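Local coordinates for arginase, mitochondrial (Medicago truncatula, PDB 6VSS), which hydrolyses L-arginine to urea and L-ornithine, and agmatine to urea and putrescine, with two manganese ions in each subunit of a homohexamer, at residues B[105-108]-B[112-115]; B[296-301]-B[336-341]. All coordinates share one frame; numbering follows the deposited sequence.

Contact 1: residues B[105-108]-B[112-115]; sequences KNLR and VITN
Val112 sets CG1 anti to its backbone N (chi1 179°), which leaves CG2 beside that N, and the two methyls divide the opposing loop between them. CG2 rests on the backbone of Asn106, 3.3 Å from the carbonyl O, while CG1 reaches the side chains, at 4.1 Å from CD2 of Leu107 and 4.2 Å from CB of Lys105. Leu107 and Val112 meet at about a right angle. In Ile113 a chi1 of -167° puts CG2 between the backbone N and the carbonyl carbon, and from there it packs 3.8 Å from CD2 of Leu107 and 3.6 Å from Leu107 O. No hydrogen bond joins 105-108 to 112-115; the segments meet by van der Waals contact, methyl on methyl and methyl on carbonyl oxygen. An alanine at Val112, without CG1 and CG2, would probably leave a gap beside Asn106 O and Leu107 CD2, with Ile113 left as the remaining apolar partner of Leu107 in 112-115. The loop braces itself with an Asx turn, Asn106 OD1 accepting from Arg108 N at 3.1 Å with the donor 47° out of the carbonyl plane; Ser99 OG also bonds that oxygen. Beyond the pair, Leu107 leans on Arg333 and Ile113 on Ala336, both of helix 323-339, and Thr114 pairs through its backbone with Ser64 and Leu66, joining strand 113-118 to strand 63-69 in the parallel sheet of the arginase fold.

Contact 2: residues B[296-301]-B[336-341]; sequences NILQNL and AAKMSK
Lys338 NZ donates to two backbone carbonyls, that of Gln299 in the last turn of helix 291-300 and that of Leu301 just after it. Its bond to Leu301 O is 2.9 Å long, lies in the carbonyl plane on a lone pair, and makes a C=O...N angle of 144°. The bond to Gln299 O, 3.0 Å, arrives differently, with the donor standing 66° out of that carbonyl's plane. A positive ammonium placed where a helix ends its run of carbonyls is probably favoured by the helix dipole. The chain gets there by bending at chi2 and chi3, which folds its methylenes over Leu298 O; CD lies 3.5 Å from that oxygen. Leu301 is the first residue to leave helical phi/psi, and its carbonyl is turned to the lysine. In the three-layer alpha/beta fold of arginases, both helices belong to the layers flanking the central parallel sheet, and here the end of helix 291-300 is tied to the last helix of the chain, 323-339. Within helix 291-300, Asn300 ND2 folds back to Asn296 O at 2.8 Å, reaching it from the face opposite to Asn300 N. The packing is thinner: CG of Leu298 and CG of Lys338 are 4.3 Å apart. Toward the sheet, Lys338 touches Ile305 of strand 305-311, and Leu301 touches Leu181 of strand 178-183, while Gln299 packs on Arg243 of the third subunit.

Both contacts are partly buried; their centres lie about 18 Å (contact 1) and about 15 Å (contact 2) from the centre of the chain. Helix 323-339 supplies one side of contact 2 and touches Leu107 and Ile113 of contact 1. Contact 1 is local, joining a loop to the strand that follows a few residues on; contact 2 brings together segments 35 residues apart. Their chemistry differs accordingly: methyl groups against a loop backbone in the first, one ammonium on a helix end in the second. They also touch. Ser340 OG is 2.6 Å from Val112 O, and Lys105 NZ is 2.9 Å from Ala337 O, both probable hydrogen bonds; a lysine thus appears to serve the end of each helix, Lys338 for 291-300 and, probably, Lys105 for 323-339.

Contact 1: residues B[105-108]-B[112-115]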
loop_
_atom_site.group_PDB
_atom_site.type_symbol
_atom_site.label_atom_id
_atom_site.label_comp_id
_atom_site.label_asym_id
_atom_site.label_seq_id
_atom_site.Cartn_x
_atom_site.Cartn_y
_atom_site.Cartn_z
ATOM N N LYS B 105 30.482 16.386 -5.281
ATOM C CA LYS B 105 31.319 15.237 -5.734
ATOM C C LYS B 105 30.566 14.388 -6.787
ATOM O O LYS B 105 29.321 14.257 -6.738
ATOM C CB LYS B 105 31.859 14.456 -4.536
ATOM C CG LYS B 105 32.868 15.212 -3.664
ATOM C CD LYS B 105 33.925 14.308 -3.018
ATOM C CE LYS B 105 34.820 15.027 -2.036
ATOM N NZ LYS B 105 35.671 14.080 -1.286
ATOM N N ASN B 106 31.299 13.854 -7.756
ATOM C CA ASN B 106 30.748 13.057 -8.885
ATOM C C ASN B 106 30.848 11.544 -8.571
ATOM O O ASN B 106 31.943 10.924 -8.676
ATOM C CB ASN B 106 31.417 13.485 -10.201
ATOM C CG ASN B 106 30.759 12.889 -11.434
ATOM O OD1 ASN B 106 29.838 12.063 -11.358
ATOM N ND2 ASN B 106 31.243 13.295 -12.594
ATOM N N LEU B 107 29.703 10.916 -8.305
ATOM C CA LEU B 107 29.601 9.463 -8.005
ATOM C C LEU B 107 29.981 8.608 -9.226
ATOM O O LEU B 107 30.378 7.450 -9.023
ATOM C CB LEU B 107 28.176 9.186 -7.527
ATOM C CG LEU B 107 27.794 9.978 -6.268
ATOM C CD1 LEU B 107 26.294 9.936 -6.015
ATOM C CD2 LEU B 107 28.579 9.482 -5.055
ATOM N N ARG B 108 29.907 9.136 -10.446
ATOM C CA ARG B 108 30.462 8.469 -11.660
ATOM C C ARG B 108 31.983 8.319 -11.567
ATOM O O ARG B 108 32.527 7.431 -12.226
ATOM C CB ARG B 108 30.173 9.271 -12.925
ATOM C CG ARG B 108 28.726 9.209 -13.360
ATOM C CD ARG B 108 28.547 10.040 -14.623
ATOM N NE ARG B 108 27.142 10.362 -14.791
ATOM C CZ ARG B 108 26.193 9.446 -14.921
ATOM N NH1 ARG B 108 26.498 8.157 -14.933
ATOM N NH2 ARG B 108 24.934 9.815 -15.047
ATOM N N VAL B 112 35.535 8.329 -6.131
ATOM C CA VAL B 112 34.569 8.841 -5.127
ATOM C C VAL B 112 33.838 7.673 -4.473
ATOM O O VAL B 112 33.624 7.718 -3.268
ATOM C CB VAL B 112 33.585 9.811 -5.780
ATOM C CG1 VAL B 112 32.587 10.299 -4.752
ATOM C CG2 VAL B 112 34.347 10.951 -6.420
ATOM N N ILE B 113 33.405 6.692 -5.250
ATOM C CA ILE B 113 32.662 5.537 -4.663
ATOM C C ILE B 113 32.769 4.333 -5.588
ATOM O O ILE B 113 32.706 4.486 -6.810
ATOM C CB ILE B 113 31.207 5.920 -4.345
ATOM C CG1 ILE B 113 30.561 4.852 -3.462
ATOM C CG2 ILE B 113 30.426 6.170 -5.652
ATOM C CD1 ILE B 113 29.129 5.138 -3.162
ATOM N N THR B 114 32.954 3.159 -4.996
ATOM C CA THR B 114 33.058 1.925 -5.777
ATOM C C THR B 114 32.399 0.794 -4.980
ATOM O O THR B 114 32.500 0.790 -3.744
ATOM C CB THR B 114 34.536 1.728 -6.144
ATOM O OG1 THR B 114 34.601 0.741 -7.156
ATOM C CG2 THR B 114 35.382 1.211 -5.014
ATOM N N ASN B 115 31.883 -0.208 -5.681
ATOM C CA ASN B 115 31.337 -1.433 -5.052
ATOM C C ASN B 115 32.425 -2.500 -4.991
ATOM O O ASN B 115 33.002 -2.771 -6.014
ATOM C CB ASN B 115 30.139 -1.965 -5.821
ATOM C CG ASN B 115 29.498 -3.133 -5.096
ATOM O OD1 ASN B 115 29.513 -3.224 -3.860
ATOM N ND2 ASN B 115 28.955 -4.059 -5.852
#

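Contact 2: residues B[296-301]-B[336-341]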
loop_
_atom_site.group_PDB
_atom_site.type_symbol
_atom_site.label_atom_id
_atom_site.label_comp_id
_atom_site.label_asym_id
_atom_site.label_seq_id
_atom_site.Cartn_x
_atom_site.Cartn_y
_atom_site.Cartn_z
ATOM N N ASN B 296 23.637 17.957 8.186
ATOM C CA ASN B 296 24.270 19.108 8.893
ATOM C C ASN B 296 25.467 18.623 9.727
ATOM O O ASN B 296 26.585 19.200 9.630
ATOM C CB ASN B 296 23.260 19.827 9.765
ATOM C CG ASN B 296 22.210 20.554 8.954
ATOM O OD1 ASN B 296 22.383 20.771 7.762
ATOM N ND2 ASN B 296 21.120 20.940 9.588
ATOM N N ILE B 297 25.252 17.605 10.538
ATOM C CA ILE B 297 26.325 17.070 11.416
ATOM C C ILE B 297 27.466 16.523 10.545
ATOM O O ILE B 297 28.666 16.744 10.853
ATOM C CB ILE B 297 25.729 16.042 12.393
ATOM C CG1 ILE B 297 24.778 16.757 13.363
ATOM C CG2 ILE B 297 26.870 15.316 13.078
ATOM C CD1 ILE B 297 23.888 15.883 14.223
ATOM N N LEU B 298 27.119 15.856 9.454
ATOM C CA LEU B 298 28.105 15.073 8.678
ATOM C C LEU B 298 28.915 16.035 7.813
ATOM O O LEU B 298 30.174 15.899 7.739
ATOM C CB LEU B 298 27.313 14.044 7.865
ATOM C CG LEU B 298 28.108 12.912 7.260
ATOM C CD1 LEU B 298 28.977 12.214 8.302
ATOM C CD2 LEU B 298 27.150 11.946 6.608
ATOM N N GLN B 299 28.222 17.026 7.253
ATOM C CA GLN B 299 28.816 18.077 6.408
ATOM C C GLN B 299 29.777 18.891 7.272
ATOM O O GLN B 299 30.844 19.242 6.790
ATOM C CB GLN B 299 27.712 18.885 5.697
ATOM C CG GLN B 299 27.040 18.061 4.591
ATOM C CD GLN B 299 25.858 18.703 3.887
ATOM O OE1 GLN B 299 25.334 19.732 4.324
ATOM N NE2 GLN B 299 25.425 18.105 2.780
ATOM N N ASN B 300 29.479 19.083 8.539
ATOM C CA ASN B 300 30.290 19.933 9.437
ATOM C C ASN B 300 31.396 19.109 10.107
ATOM O O ASN B 300 32.315 19.709 10.604
ATOM C CB ASN B 300 29.396 20.626 10.466
ATOM C CG ASN B 300 28.729 21.873 9.920
ATOM O OD1 ASN B 300 29.407 22.855 9.616
ATOM N ND2 ASN B 300 27.417 21.861 9.803
ATOM N N LEU B 301 31.356 17.782 10.070
ATOM C CA LEU B 301 32.255 16.942 10.918
ATOM C C LEU B 301 33.709 17.089 10.467
ATOM O O LEU B 301 33.947 16.996 9.278
ATOM C CB LEU B 301 31.861 15.469 10.831
ATOM C CG LEU B 301 32.821 14.513 11.535
ATOM C CD1 LEU B 301 32.657 14.624 13.029
ATOM C CD2 LEU B 301 32.582 13.074 11.092
ATOM N N ALA B 336 30.165 8.671 1.674
ATOM C CA ALA B 336 31.249 8.489 0.679
ATOM C C ALA B 336 31.899 9.851 0.322
ATOM O O ALA B 336 33.122 9.917 0.289
ATOM C CB ALA B 336 30.776 7.761 -0.554
ATOM N N ALA B 337 31.100 10.889 0.043
ATOM C CA ALA B 337 31.549 12.257 -0.290
ATOM C C ALA B 337 32.494 12.776 0.802
ATOM O O ALA B 337 33.470 13.481 0.463
ATOM C CB ALA B 337 30.358 13.175 -0.504
ATOM N N LYS B 338 32.209 12.514 2.072
ATOM C CA LYS B 338 33.094 12.911 3.182
ATOM C C LYS B 338 34.307 11.981 3.306
ATOM O O LYS B 338 35.391 12.455 3.691
ATOM C CB LYS B 338 32.305 12.910 4.496
ATOM C CG LYS B 338 31.362 14.097 4.638
ATOM C CD LYS B 338 32.091 15.416 4.867
ATOM C CE LYS B 338 32.679 15.518 6.259
ATOM N NZ LYS B 338 32.734 16.940 6.681
ATOM N N MET B 339 34.144 10.677 3.151
ATOM C CA MET B 339 35.263 9.767 3.471
ATOM C C MET B 339 36.255 9.737 2.279
ATOM O O MET B 339 37.469 9.593 2.475
ATOM C CB MET B 339 34.731 8.368 3.793
ATOM C CG MET B 339 35.836 7.357 3.921
ATOM S SD MET B 339 35.321 5.909 4.833
ATOM C CE MET B 339 34.390 5.018 3.612
ATOM N N SER B 340 35.756 9.872 1.056
ATOM C CA SER B 340 36.589 9.956 -0.158
ATOM C C SER B 340 37.357 11.273 -0.196
ATOM O O SER B 340 36.857 12.297 0.243
ATOM C CB SER B 340 35.785 9.727 -1.385
ATOM O OG SER B 340 35.370 8.367 -1.408
ATOM N N LYS B 341 38.521 11.221 -0.814
ATOM C CA LYS B 341 39.582 12.254 -0.667
ATOM C C LYS B 341 40.606 12.035 -1.776
ATOM O O LYS B 341 40.686 10.919 -2.323
ATOM C CB LYS B 341 40.289 12.082 0.680
ATOM C CG LYS B 341 39.864 13.001 1.779
ATOM C CD LYS B 341 40.191 12.445 3.122
ATOM C CE LYS B 341 41.563 11.824 3.267
ATOM N NZ LYS B 341 41.683 11.266 4.632
ATOM O OXT LYS B 341 41.279 13.032 -2.014
#